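Local atomic coordinates of alpha-1,3-glucanase (Streptomyces thermodiastaticus, PDB entry 7C7D), a protein that probably hydrolyses alpha-1,3-glucan internally, as a thermostable endo-acting glycoside hydrolase of family GH87. Residues 154-159 and 401-406; 164-169 and 292-297; 190-195 and 370-375; 306-311 and 320-325; 420-425 and 430-435. One frame throughout, in Å; residues are numbered along the deposited sequence.

Contact 1: 154-159 and 401-406; sequences PGAKTH and PNLANG
The shortest polar bond here runs 2.7 Å from His159 ND1 to Lys157 O, with an N-H...O angle of 164°, and it fixes the imidazole that receives Asn402 and Leu403 from across the contact. Two loops of different domains meet: 154-159 belongs to the N-terminal antiparallel beta-sandwich, 401-406 to a turn of the parallel beta-helix. The principle illustrated is that a ring tied down within its own loop can present both a face and an edge to a neighbour. The bond lies in the ring plane and in the carbonyl plane of Lys157. Leu403 CD2 takes one face, 3.8 Å from the His159 ring centroid and close to the ring normal, a CH-pi contact; the same methyl reaches Ala156 CB at 4.2 Å. It gets there because Leu403 CG sits between the backbone N and the carbonyl carbon (chi1 56°). Were His159 an alanine, Leu403 CD2 would probably lose its aromatic cover and Lys157 O its imidazole donor. Asn402 comes in crosswise, its amide plane turned 55° from the ring, with CB 3.6 Å from His159 CD2. Its polar end is held elsewhere: OD1 bonds to His160 ND1 and ND2 to Asn373 OD1. That OD1 also lies in the plane of the His159 ring, at the edge, 3.4 Å from CD2.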
# COMPACT_ATOMS: atom_id res chain seq x y z
N PRO A 154 -2.77 7.64 18.54
CA PRO A 154 -1.67 8.07 19.41
C PRO A 154 -0.33 7.99 18.70
O PRO A 154 0.02 6.97 18.11
CB PRO A 154 -1.74 7.09 20.59
CG PRO A 154 -3.16 6.61 20.60
CD PRO A 154 -3.61 6.60 19.17
N GLY A 155 0.41 9.09 18.76
CA GLY A 155 1.72 9.16 18.17
C GLY A 155 1.75 9.63 16.73
O GLY A 155 2.82 9.96 16.22
N ALA A 156 0.60 9.67 16.05
CA ALA A 156 0.57 10.13 14.68
C ALA A 156 0.78 11.64 14.63
O ALA A 156 0.35 12.38 15.52
CB ALA A 156 -0.76 9.77 14.02
N LYS A 157 1.46 12.09 13.59
CA LYS A 157 1.63 13.50 13.28
C LYS A 157 0.95 13.79 11.95
O LYS A 157 0.55 12.86 11.24
CB LYS A 157 3.12 13.87 13.19
CG LYS A 157 3.86 13.75 14.51
CD LYS A 157 5.30 14.21 14.39
CE LYS A 157 5.96 14.32 15.76
NZ LYS A 157 6.25 12.97 16.33
N THR A 158 0.80 15.07 11.62
CA THR A 158 0.29 15.44 10.30
C THR A 158 1.06 14.68 9.24
O THR A 158 2.29 14.52 9.32
CB THR A 158 0.46 16.94 10.05
OG1 THR A 158 -0.08 17.68 11.15
CG2 THR A 158 -0.27 17.34 8.77
N HIS A 159 0.34 14.18 8.24
CA HIS A 159 0.95 13.25 7.30
C HIS A 159 0.26 13.41 5.95
O HIS A 159 -0.55 14.32 5.74
CB HIS A 159 0.92 11.82 7.85
CG HIS A 159 -0.44 11.33 8.23
ND1 HIS A 159 -1.01 11.59 9.47
CD2 HIS A 159 -1.35 10.59 7.55
CE1 HIS A 159 -2.20 11.04 9.53
NE2 HIS A 159 -2.44 10.42 8.38
N PRO A 401 3.30 3.83 2.94
CA PRO A 401 2.16 4.03 3.84
C PRO A 401 2.56 5.08 4.87
O PRO A 401 3.68 5.04 5.40
CB PRO A 401 1.96 2.64 4.47
CG PRO A 401 3.34 2.03 4.45
CD PRO A 401 4.02 2.56 3.21
N ASN A 402 1.66 6.04 5.14
CA ASN A 402 2.07 7.21 5.92
C ASN A 402 2.36 6.86 7.37
O ASN A 402 3.16 7.53 8.03
CB ASN A 402 0.95 8.25 6.00
CG ASN A 402 0.46 8.75 4.66
OD1 ASN A 402 -0.71 9.15 4.56
ND2 ASN A 402 1.31 8.78 3.64
N LEU A 403 1.64 5.87 7.89
CA LEU A 403 1.82 5.37 9.24
C LEU A 403 1.43 3.89 9.20
O LEU A 403 0.79 3.43 8.26
CB LEU A 403 0.98 6.17 10.24
CG LEU A 403 -0.52 6.28 10.01
CD1 LEU A 403 -1.27 5.17 10.74
CD2 LEU A 403 -1.04 7.66 10.44
N ALA A 404 1.84 3.16 10.24
CA ALA A 404 1.55 1.74 10.33
C ALA A 404 2.27 0.93 9.24
O ALA A 404 3.35 1.32 8.79
CB ALA A 404 0.04 1.46 10.41
N ASN A 405 1.71 -0.20 8.85
CA ASN A 405 2.50 -1.23 8.20
C ASN A 405 2.33 -1.24 6.68
O ASN A 405 1.35 -0.75 6.13
CB ASN A 405 2.09 -2.59 8.77
CG ASN A 405 2.15 -2.61 10.28
OD1 ASN A 405 3.22 -2.69 10.86
ND2 ASN A 405 0.99 -2.52 10.92
N GLY A 406 3.30 -1.86 6.00
CA GLY A 406 3.09 -2.18 4.60
C GLY A 406 2.01 -3.24 4.44
O GLY A 406 1.01 -3.03 3.76

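Contact 2: 164-169 and 292-297; sequences NTRLLL and AVIGEV
This is a sparse van der Waals contact at the seam between the two domains, where the tip of Arg166 on strand 164-169 of the N-terminal beta-sandwich touches Ala292 and Ile294 on strand 292-294. A single atom does the touching on the arginine side. Arg166 NH2 stands 4.0 Å from Ala292 CB and 4.1 Å from Ile294 CD1, approaching both obliquely with respect to the guanidinium. The two carbons are themselves only 4.3 Å apart (Ala292 CB to Ile294 CD1), and the nitrogen rests against the pair. Reach comes from an extended chain: with chi2 at 177° and chi3 at -179°, Arg166 carries NH2 7.3 Å from its own CA. Ile294 meets it from the opposite direction, its CD1 pushed forward by a straight chi2 of -179°. Strand 292-294 belongs to a right-handed parallel beta-helix, as expected of a pectate lyase-like domain, and the alternation of a beta strand is plain in it. Ala292 and Ile294 face the arginine, whereas the intervening Val293 packs on Phe308 and Ile324 of the helix interior. The next coil is joined by a probable hydrogen bond between Val293 N and Trp323 O. No polar bond links the two segments, and the arginine's polar end is satisfied beyond them: NH2 is hydrogen-bonded to Ser266 O, and cation-pi contacts with Trp323 and Trp267 engage the guanidinium. Arg166 NH1 packs close to Trp323 CD2.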
# COMPACT_ATOMS: atom_id res chain seq x y z
N ASN A 164 -0.60 12.03 -6.20
CA ASN A 164 -0.22 11.53 -7.51
C ASN A 164 -1.09 12.19 -8.57
O ASN A 164 -2.32 12.24 -8.45
CB ASN A 164 -0.34 10.01 -7.58
CG ASN A 164 0.79 9.32 -6.83
OD1 ASN A 164 1.79 8.94 -7.42
ND2 ASN A 164 0.63 9.19 -5.52
N THR A 165 -0.44 12.69 -9.61
CA THR A 165 -1.12 13.31 -10.73
C THR A 165 -0.67 12.62 -12.01
O THR A 165 0.50 12.24 -12.13
CB THR A 165 -0.84 14.82 -10.75
OG1 THR A 165 -1.58 15.43 -11.80
CG2 THR A 165 0.65 15.12 -10.92
N ARG A 166 -1.60 12.42 -12.94
CA ARG A 166 -1.31 11.63 -14.12
C ARG A 166 -1.74 12.35 -15.39
O ARG A 166 -2.58 13.25 -15.38
CB ARG A 166 -1.99 10.25 -14.06
CG ARG A 166 -3.50 10.28 -14.23
CD ARG A 166 -4.09 8.87 -14.23
NE ARG A 166 -5.54 8.90 -14.41
CZ ARG A 166 -6.30 7.82 -14.61
NH1 ARG A 166 -5.76 6.62 -14.67
NH2 ARG A 166 -7.61 7.96 -14.77
N LEU A 167 -1.15 11.92 -16.50
CA LEU A 167 -1.43 12.53 -17.80
C LEU A 167 -1.05 11.54 -18.89
O LEU A 167 0.04 10.96 -18.85
CB LEU A 167 -0.58 13.80 -17.95
CG LEU A 167 -0.87 14.79 -19.08
CD1 LEU A 167 -2.36 15.04 -19.21
CD2 LEU A 167 -0.12 16.08 -18.81
N LEU A 168 -1.95 11.34 -19.84
CA LEU A 168 -1.56 10.71 -21.09
C LEU A 168 -0.69 11.69 -21.87
O LEU A 168 -1.03 12.87 -21.98
CB LEU A 168 -2.80 10.35 -21.92
CG LEU A 168 -3.69 9.23 -21.38
CD1 LEU A 168 -5.02 9.19 -22.12
CD2 LEU A 168 -2.99 7.88 -21.47
N LEU A 169 0.43 11.21 -22.40
CA LEU A 169 1.36 12.12 -23.05
C LEU A 169 0.89 12.58 -24.43
O LEU A 169 1.40 13.58 -24.94
CB LEU A 169 2.76 11.50 -23.15
CG LEU A 169 3.48 11.25 -21.82
CD1 LEU A 169 4.76 10.46 -22.05
CD2 LEU A 169 3.77 12.56 -21.10
N ALA A 292 -11.63 3.67 -13.67
CA ALA A 292 -11.10 4.39 -12.53
C ALA A 292 -12.24 4.81 -11.61
O ALA A 292 -13.33 5.15 -12.08
CB ALA A 292 -10.31 5.62 -12.97
N VAL A 293 -11.99 4.76 -10.31
CA VAL A 293 -12.85 5.39 -9.31
C VAL A 293 -11.97 6.34 -8.52
O VAL A 293 -11.06 5.91 -7.80
CB VAL A 293 -13.55 4.38 -8.39
CG1 VAL A 293 -14.38 5.11 -7.35
CG2 VAL A 293 -14.42 3.43 -9.20
N ILE A 294 -12.22 7.63 -8.69
CA ILE A 294 -11.42 8.69 -8.09
C ILE A 294 -12.37 9.56 -7.27
O ILE A 294 -13.31 10.15 -7.81
CB ILE A 294 -10.68 9.51 -9.15
CG1 ILE A 294 -9.85 8.59 -10.06
CG2 ILE A 294 -9.81 10.56 -8.49
CD1 ILE A 294 -9.07 9.31 -11.13
N GLY A 295 -12.12 9.62 -5.96
CA GLY A 295 -12.98 10.35 -5.06
C GLY A 295 -12.49 11.77 -4.83
O GLY A 295 -11.63 12.29 -5.55
N GLU A 296 -13.07 12.40 -3.82
CA GLU A 296 -12.69 13.74 -3.38
C GLU A 296 -12.41 13.74 -1.89
O GLU A 296 -12.58 14.76 -1.21
CB GLU A 296 -13.75 14.77 -3.76
CG GLU A 296 -13.97 14.90 -5.25
CD GLU A 296 -12.77 15.48 -5.99
OE1 GLU A 296 -12.01 16.26 -5.38
OE2 GLU A 296 -12.58 15.16 -7.19
N VAL A 297 -11.96 12.61 -1.36
CA VAL A 297 -11.74 12.47 0.07
C VAL A 297 -10.44 13.17 0.45
O VAL A 297 -9.38 12.92 -0.15
CB VAL A 297 -11.71 10.98 0.47
CG1 VAL A 297 -11.38 10.83 1.94
CG2 VAL A 297 -13.05 10.33 0.14

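Contact 3: 190-195 and 370-375; sequences VDVADF and FLRNQG. With CA (calcium ion), chain C.
Arg372 grips the carboxylate of Asp194 end-on with two nitrogens, one to each oxygen. The bond from Arg372 NH2 to Asp194 OD1, 3.0 Å long, is almost straight at 175°, lies in the guanidinium plane and uses the syn lone pair. Its companion from Arg372 NH1 to Asp194 OD2 is slightly shorter, 2.9 Å, but more bent, arriving on the syn side somewhat out of the carboxylate plane. The two flat groups are nearly coplanar, 30° apart. Apolar groups cover both faces of the cation: Val192 CG1 approaches one, 3.7 Å from Arg372 NH2, and Phe370 CZ stands 3.5 Å above the plane on the opposite face, the phenyl turned so that its edge meets the guanidinium. A bend at chi3 (-76°) in the arginine sets its head between them. Further out, Ser61 OG hydrogen-bonds to Asp194 OD1, while Asn164 OD1 takes a second bond from Arg372 NH1. Beneath lie two nearly antiparallel strands of different domains, 190-195 of the beta-sandwich and 370-372 of the parallel beta-helix, their axes 12.5 Å apart at closest, so side chains alone span the distance. The first strand is also fixed by a calcium ion, bound by Asp191 O at 2.6 Å and Asp191 OD1 at 2.3 Å and shared with Glu63, Glu65, Ser88 and Gln91. All four touching residues are buried, and a charge placed there would be costly alone; pairing carboxylate with guanidinium probably keeps both ionised within the buried interface.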
# COMPACT_ATOMS: atom_id res chain seq x y z
N VAL A 190 8.98 17.22 -6.29
CA VAL A 190 8.75 16.03 -7.10
C VAL A 190 9.48 14.85 -6.49
O VAL A 190 10.69 14.91 -6.25
CB VAL A 190 9.19 16.27 -8.56
CG1 VAL A 190 8.90 15.05 -9.41
CG2 VAL A 190 8.49 17.51 -9.14
N ASP A 191 8.74 13.77 -6.24
CA ASP A 191 9.31 12.60 -5.57
C ASP A 191 9.80 11.54 -6.55
O ASP A 191 10.96 11.10 -6.49
CB ASP A 191 8.23 12.01 -4.65
CG ASP A 191 8.69 10.79 -3.90
OD1 ASP A 191 9.92 10.49 -3.90
OD2 ASP A 191 7.82 10.13 -3.29
N VAL A 192 8.92 11.11 -7.46
CA VAL A 192 9.17 9.96 -8.33
C VAL A 192 8.17 10.06 -9.46
O VAL A 192 7.06 10.58 -9.28
CB VAL A 192 9.05 8.63 -7.54
CG1 VAL A 192 7.72 8.51 -6.79
CG2 VAL A 192 9.29 7.42 -8.45
N ALA A 193 8.56 9.60 -10.65
CA ALA A 193 7.69 9.58 -11.81
C ALA A 193 7.60 8.17 -12.36
O ALA A 193 8.61 7.45 -12.43
CB ALA A 193 8.20 10.53 -12.90
N ASP A 194 6.39 7.76 -12.75
CA ASP A 194 6.13 6.44 -13.31
C ASP A 194 5.86 6.59 -14.80
O ASP A 194 5.04 7.42 -15.21
CB ASP A 194 4.92 5.77 -12.66
CG ASP A 194 4.97 5.76 -11.14
OD1 ASP A 194 6.07 5.72 -10.55
OD2 ASP A 194 3.88 5.77 -10.53
N PHE A 195 6.53 5.77 -15.62
CA PHE A 195 6.40 5.82 -17.07
C PHE A 195 5.71 4.54 -17.52
O PHE A 195 6.26 3.44 -17.33
CB PHE A 195 7.78 5.97 -17.70
CG PHE A 195 8.44 7.27 -17.37
CD1 PHE A 195 9.16 7.44 -16.20
CD2 PHE A 195 8.28 8.36 -18.21
CE1 PHE A 195 9.75 8.65 -15.89
CE2 PHE A 195 8.86 9.58 -17.91
CZ PHE A 195 9.60 9.73 -16.75
N PHE A 370 -0.41 -2.32 -7.22
CA PHE A 370 0.52 -1.28 -6.82
C PHE A 370 -0.19 -0.33 -5.87
O PHE A 370 -1.28 0.18 -6.20
CB PHE A 370 1.01 -0.50 -8.04
CG PHE A 370 1.96 0.61 -7.69
CD1 PHE A 370 3.25 0.32 -7.29
CD2 PHE A 370 1.56 1.94 -7.72
CE1 PHE A 370 4.13 1.32 -6.95
CE2 PHE A 370 2.44 2.95 -7.37
CZ PHE A 370 3.73 2.64 -6.99
N LEU A 371 0.42 -0.09 -4.71
CA LEU A 371 -0.16 0.75 -3.66
C LEU A 371 0.86 1.79 -3.24
O LEU A 371 1.97 1.44 -2.81
CB LEU A 371 -0.58 -0.10 -2.46
CG LEU A 371 -1.72 -1.09 -2.74
CD1 LEU A 371 -1.20 -2.53 -2.91
CD2 LEU A 371 -2.76 -1.02 -1.63
N ARG A 372 0.50 3.08 -3.38
CA ARG A 372 1.36 4.18 -2.97
C ARG A 372 0.54 5.16 -2.14
O ARG A 372 -0.59 5.50 -2.51
CB ARG A 372 1.94 4.92 -4.18
CG ARG A 372 2.73 6.17 -3.84
CD ARG A 372 3.21 6.91 -5.09
NE ARG A 372 4.35 6.25 -5.74
CZ ARG A 372 4.52 6.22 -7.05
NH1 ARG A 372 3.64 6.79 -7.86
NH2 ARG A 372 5.58 5.61 -7.57
N ASN A 373 1.11 5.63 -1.04
CA ASN A 373 0.54 6.75 -0.27
C ASN A 373 -0.81 6.41 0.36
O ASN A 373 -1.79 7.14 0.23
CB ASN A 373 0.46 8.04 -1.11
CG ASN A 373 0.18 9.28 -0.28
OD1 ASN A 373 0.53 9.35 0.91
ND2 ASN A 373 -0.43 10.28 -0.91
N GLN A 374 -0.86 5.27 1.06
CA GLN A 374 -1.97 4.95 1.93
C GLN A 374 -1.77 5.66 3.26
O GLN A 374 -0.64 5.98 3.64
CB GLN A 374 -2.04 3.43 2.15
CG GLN A 374 -2.73 2.67 1.03
CD GLN A 374 -2.18 3.01 -0.34
OE1 GLN A 374 -1.06 2.61 -0.69
NE2 GLN A 374 -2.96 3.74 -1.14
N GLY A 375 -2.87 5.92 3.97
CA GLY A 375 -2.81 6.62 5.24
C GLY A 375 -2.74 5.73 6.46
O GLY A 375 -2.87 6.23 7.59
CA CA C . 12.09 10.09 -4.40

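Contact 4: 306-311 and 320-325; sequences DNFVNG and SGMWIQ
Phe308 lays its ring over the end of Ile324, whose CD1 lies 3.4 Å from the ring centroid and only 8° off the normal, a close and centred CH-pi contact. The pair belongs to the interior of the right-handed parallel beta-helix, where side chains from different faces of the coil point inward and pack on one another. With CG roughly anti to the backbone N (chi1 152°), the phenyl crosses Ile324 at about a right angle. Its opposite face is covered by Val309 CG2, so the ring is held between two methyls. Ile324 adds a second branch, CG2, which packs 3.8 Å from Phe308 CB. Met322, bent at chi2 and chi3, brings CE to 4.0 Å from Phe308 CZ, approaching obliquely. Leu331 of strand 331-333 also packs on Phe308. Between Met322 and Ile324 the strand alternation sends Trp323 away from this core, toward Trp267, whose ring it meets edge-to-face. There Trp323 NE1 makes a straight 3.0 Å hydrogen bond to Gln325 OE1, which lies exactly in the indole plane, although the nitrogen stands 57° out of the carbonyl plane of that amide.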
# COMPACT_ATOMS: atom_id res chain seq x y z
N ASP A 306 -16.32 6.21 3.17
CA ASP A 306 -15.91 7.04 2.04
C ASP A 306 -14.96 6.27 1.12
O ASP A 306 -13.85 6.71 0.82
CB ASP A 306 -15.23 8.31 2.52
CG ASP A 306 -16.06 9.09 3.50
OD1 ASP A 306 -17.31 9.09 3.37
OD2 ASP A 306 -15.46 9.71 4.41
N ASN A 307 -15.45 5.14 0.63
CA ASN A 307 -14.59 4.10 0.08
C ASN A 307 -15.00 3.77 -1.36
O ASN A 307 -16.09 4.10 -1.81
CB ASN A 307 -14.70 2.85 0.95
CG ASN A 307 -14.31 3.13 2.39
OD1 ASN A 307 -13.51 4.03 2.65
ND2 ASN A 307 -14.85 2.37 3.33
N PHE A 308 -14.10 3.09 -2.08
CA PHE A 308 -14.45 2.56 -3.39
C PHE A 308 -15.38 1.35 -3.25
O PHE A 308 -16.49 1.34 -3.80
CB PHE A 308 -13.17 2.28 -4.20
CG PHE A 308 -13.28 1.19 -5.24
CD1 PHE A 308 -14.19 1.26 -6.29
CD2 PHE A 308 -12.43 0.09 -5.18
CE1 PHE A 308 -14.26 0.24 -7.25
CE2 PHE A 308 -12.49 -0.92 -6.13
CZ PHE A 308 -13.40 -0.85 -7.17
N VAL A 309 -14.98 0.34 -2.48
CA VAL A 309 -15.85 -0.78 -2.14
C VAL A 309 -15.95 -0.87 -0.63
O VAL A 309 -14.94 -0.84 0.07
CB VAL A 309 -15.33 -2.11 -2.72
CG1 VAL A 309 -16.15 -3.28 -2.18
CG2 VAL A 309 -15.39 -2.07 -4.24
N ASN A 310 -17.19 -0.95 -0.14
CA ASN A 310 -17.46 -1.08 1.29
C ASN A 310 -18.41 -2.26 1.46
O ASN A 310 -19.57 -2.18 1.07
CB ASN A 310 -18.10 0.20 1.81
CG ASN A 310 -18.07 0.28 3.31
OD1 ASN A 310 -17.03 0.55 3.90
ND2 ASN A 310 -19.22 0.08 3.95
N GLY A 311 -17.91 -3.34 2.06
CA GLY A 311 -18.75 -4.48 2.35
C GLY A 311 -18.43 -5.72 1.54
O GLY A 311 -17.28 -6.18 1.49
N SER A 320 -10.25 -5.90 -11.19
CA SER A 320 -9.01 -5.92 -11.96
C SER A 320 -8.92 -4.73 -12.91
O SER A 320 -9.92 -4.22 -13.41
CB SER A 320 -8.87 -7.23 -12.74
OG SER A 320 -9.93 -7.39 -13.67
N GLY A 321 -7.68 -4.32 -13.18
CA GLY A 321 -7.43 -3.24 -14.12
C GLY A 321 -7.93 -1.89 -13.67
O GLY A 321 -8.14 -1.01 -14.50
N MET A 322 -8.13 -1.69 -12.37
CA MET A 322 -8.73 -0.48 -11.84
C MET A 322 -7.67 0.53 -11.42
O MET A 322 -6.53 0.18 -11.08
CB MET A 322 -9.59 -0.78 -10.62
CG MET A 322 -10.67 -1.83 -10.84
SD MET A 322 -12.02 -1.31 -11.92
CE MET A 322 -12.68 0.07 -10.99
N TRP A 323 -8.07 1.80 -11.41
CA TRP A 323 -7.30 2.89 -10.82
C TRP A 323 -8.18 3.48 -9.73
O TRP A 323 -9.24 4.04 -10.02
CB TRP A 323 -7.02 3.94 -11.89
CG TRP A 323 -6.23 5.12 -11.43
CD1 TRP A 323 -6.67 6.17 -10.67
CD2 TRP A 323 -4.87 5.38 -11.75
NE1 TRP A 323 -5.64 7.06 -10.48
CE2 TRP A 323 -4.53 6.60 -11.13
CE3 TRP A 323 -3.89 4.70 -12.48
CZ2 TRP A 323 -3.26 7.17 -11.24
CZ3 TRP A 323 -2.63 5.26 -12.58
CH2 TRP A 323 -2.32 6.48 -11.96
N ILE A 324 -7.74 3.35 -8.47
CA ILE A 324 -8.53 3.75 -7.31
C ILE A 324 -7.74 4.82 -6.58
O ILE A 324 -6.57 4.59 -6.24
CB ILE A 324 -8.78 2.55 -6.38
CG1 ILE A 324 -9.43 1.39 -7.14
CG2 ILE A 324 -9.59 2.96 -5.16
CD1 ILE A 324 -10.74 1.72 -7.80
N GLN A 325 -8.35 5.98 -6.35
CA GLN A 325 -7.58 7.10 -5.83
C GLN A 325 -8.49 8.07 -5.08
O GLN A 325 -9.66 8.24 -5.42
CB GLN A 325 -6.89 7.83 -7.00
CG GLN A 325 -5.96 8.94 -6.58
CD GLN A 325 -5.31 9.63 -7.77
OE1 GLN A 325 -5.81 9.59 -8.90
NE2 GLN A 325 -4.17 10.27 -7.52

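Contact 5: 420-425 and 430-435; sequences NLISDT and SGIAIS
The backbones of 420-425 and 430-435 come closest where Ile422 CA lies 6.2 Å from Gly431 CA, and no backbone hydrogen bond joins them: the chain leaves strand 421-423, turns through Asp424 with a positive phi of 65° and sets off again, roughly at a right angle, along strand 432-435. What fills the corner is Ile422. Its CD1 meets Gly431 O at 3.6 Å and, at the same distance of 3.6 Å, Ile432 CG1, the two isoleucines crossing at about a right angle. The other branch, CG2, anti to the backbone N with CG1 at a chi1 of -58°, rests 3.8 Å from Gly431 O and 4.1 Å from Gly431 CA. Both arms of Ile422 thus rest on the main chain of Gly431, an example of a side chain packing on backbone at a corner. Cutting Ile422 back to an alanine is likely to open a gap beside Gly431 and leave Ile432 CG1 without the methyl that meets it from 420-425. Nearer the turn, Thr425 packs with both branches: OG1 lies 4.0 Å from Ser430 C, and CG2 an equal 4.0 Å from Ser430 O. Ser430 directs its hydroxyl elsewhere, OG being hydrogen-bonded to Gly472 O and Arg475 NH1. Ile407 and Leu457 of neighbouring strands also cover Ile422. Inward-pointing aliphatic side chains, packed within a coil and against those beside it, are typical of the core of the right-handed parallel beta-helix to which this corner belongs.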
# COMPACT_ATOMS: atom_id res chain seq x y z
N ASN A 420 5.93 -10.06 -2.01
CA ASN A 420 5.63 -8.64 -2.05
C ASN A 420 6.91 -7.82 -1.93
O ASN A 420 7.88 -8.23 -1.30
CB ASN A 420 4.68 -8.28 -0.90
CG ASN A 420 3.38 -9.06 -0.98
OD1 ASN A 420 2.50 -8.74 -1.79
ND2 ASN A 420 3.24 -10.09 -0.15
N LEU A 421 6.90 -6.66 -2.58
CA LEU A 421 7.96 -5.66 -2.47
C LEU A 421 7.38 -4.49 -1.70
O LEU A 421 6.37 -3.91 -2.12
CB LEU A 421 8.40 -5.21 -3.86
CG LEU A 421 9.39 -4.04 -3.89
CD1 LEU A 421 10.69 -4.40 -3.16
CD2 LEU A 421 9.68 -3.61 -5.33
N ILE A 422 7.97 -4.19 -0.55
CA ILE A 422 7.46 -3.18 0.37
C ILE A 422 8.61 -2.24 0.70
O ILE A 422 9.65 -2.69 1.20
CB ILE A 422 6.90 -3.82 1.65
CG1 ILE A 422 5.79 -4.82 1.29
CG2 ILE A 422 6.41 -2.74 2.62
CD1 ILE A 422 5.40 -5.74 2.42
N SER A 423 8.42 -0.95 0.43
CA SER A 423 9.48 0.03 0.62
C SER A 423 8.97 1.25 1.38
O SER A 423 7.84 1.70 1.16
CB SER A 423 10.05 0.52 -0.72
OG SER A 423 10.42 -0.57 -1.55
N ASP A 424 9.83 1.76 2.25
CA ASP A 424 9.69 3.10 2.85
C ASP A 424 8.44 3.20 3.73
O ASP A 424 7.46 3.87 3.39
CB ASP A 424 9.67 4.18 1.76
CG ASP A 424 11.00 4.35 1.09
OD1 ASP A 424 12.01 4.49 1.81
OD2 ASP A 424 11.05 4.34 -0.16
N THR A 425 8.51 2.55 4.89
CA THR A 425 7.45 2.68 5.88
C THR A 425 7.85 3.65 6.99
O THR A 425 9.00 4.08 7.11
CB THR A 425 7.04 1.31 6.44
OG1 THR A 425 8.14 0.70 7.12
CG2 THR A 425 6.57 0.38 5.33
N SER A 430 5.73 -1.61 10.64
CA SER A 430 6.81 -2.42 10.09
C SER A 430 6.53 -2.60 8.60
O SER A 430 5.44 -2.28 8.11
CB SER A 430 6.80 -3.80 10.76
OG SER A 430 7.15 -3.71 12.13
N GLY A 431 7.51 -3.14 7.87
CA GLY A 431 7.22 -3.57 6.51
C GLY A 431 6.12 -4.62 6.48
O GLY A 431 5.13 -4.47 5.76
N ILE A 432 6.29 -5.69 7.26
CA ILE A 432 5.29 -6.72 7.46
C ILE A 432 5.10 -6.92 8.96
O ILE A 432 6.08 -7.06 9.70
CB ILE A 432 5.69 -8.06 6.80
CG1 ILE A 432 5.72 -7.93 5.28
CG2 ILE A 432 4.76 -9.18 7.24
CD1 ILE A 432 6.34 -9.12 4.55
N ALA A 433 3.84 -6.97 9.40
CA ALA A 433 3.50 -7.32 10.77
C ALA A 433 2.60 -8.54 10.77
O ALA A 433 1.57 -8.56 10.09
CB ALA A 433 2.80 -6.15 11.46
N ILE A 434 2.99 -9.56 11.53
CA ILE A 434 2.18 -10.75 11.78
C ILE A 434 1.80 -10.68 13.25
O ILE A 434 2.67 -10.76 14.12
CB ILE A 434 2.97 -12.04 11.47
CG1 ILE A 434 3.55 -12.03 10.05
CG2 ILE A 434 2.10 -13.29 11.75
CD1 ILE A 434 2.51 -11.88 8.94
N SER A 435 0.52 -10.45 13.55
CA SER A 435 0.16 -9.89 14.84
C SER A 435 -1.09 -10.50 15.45
O SER A 435 -2.05 -10.84 14.75
CB SER A 435 -0.06 -8.38 14.68
OG SER A 435 -0.46 -7.82 15.91

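In the fold
From the N terminus, 154-159, 164-169 and 190-195 all belong to the antiparallel beta-sandwich, and contacts 1, 2 and 3 pair each with a later piece of the parallel beta-helix. Contact 1 closes the longest loop, with contacts 2, 3 and 4 falling within its span. Contacts 2 and 3 cross, since their segments alternate, and they touch through Asn164 and Arg372. Contact 4 closes a short loop inside the helix, within the span of contact 3 and after contact 2 has closed; contact 5 follows in series. Three long-range contacts thus join domain to domain, while two local ones, their centres 22 Å apart, pack separate coils.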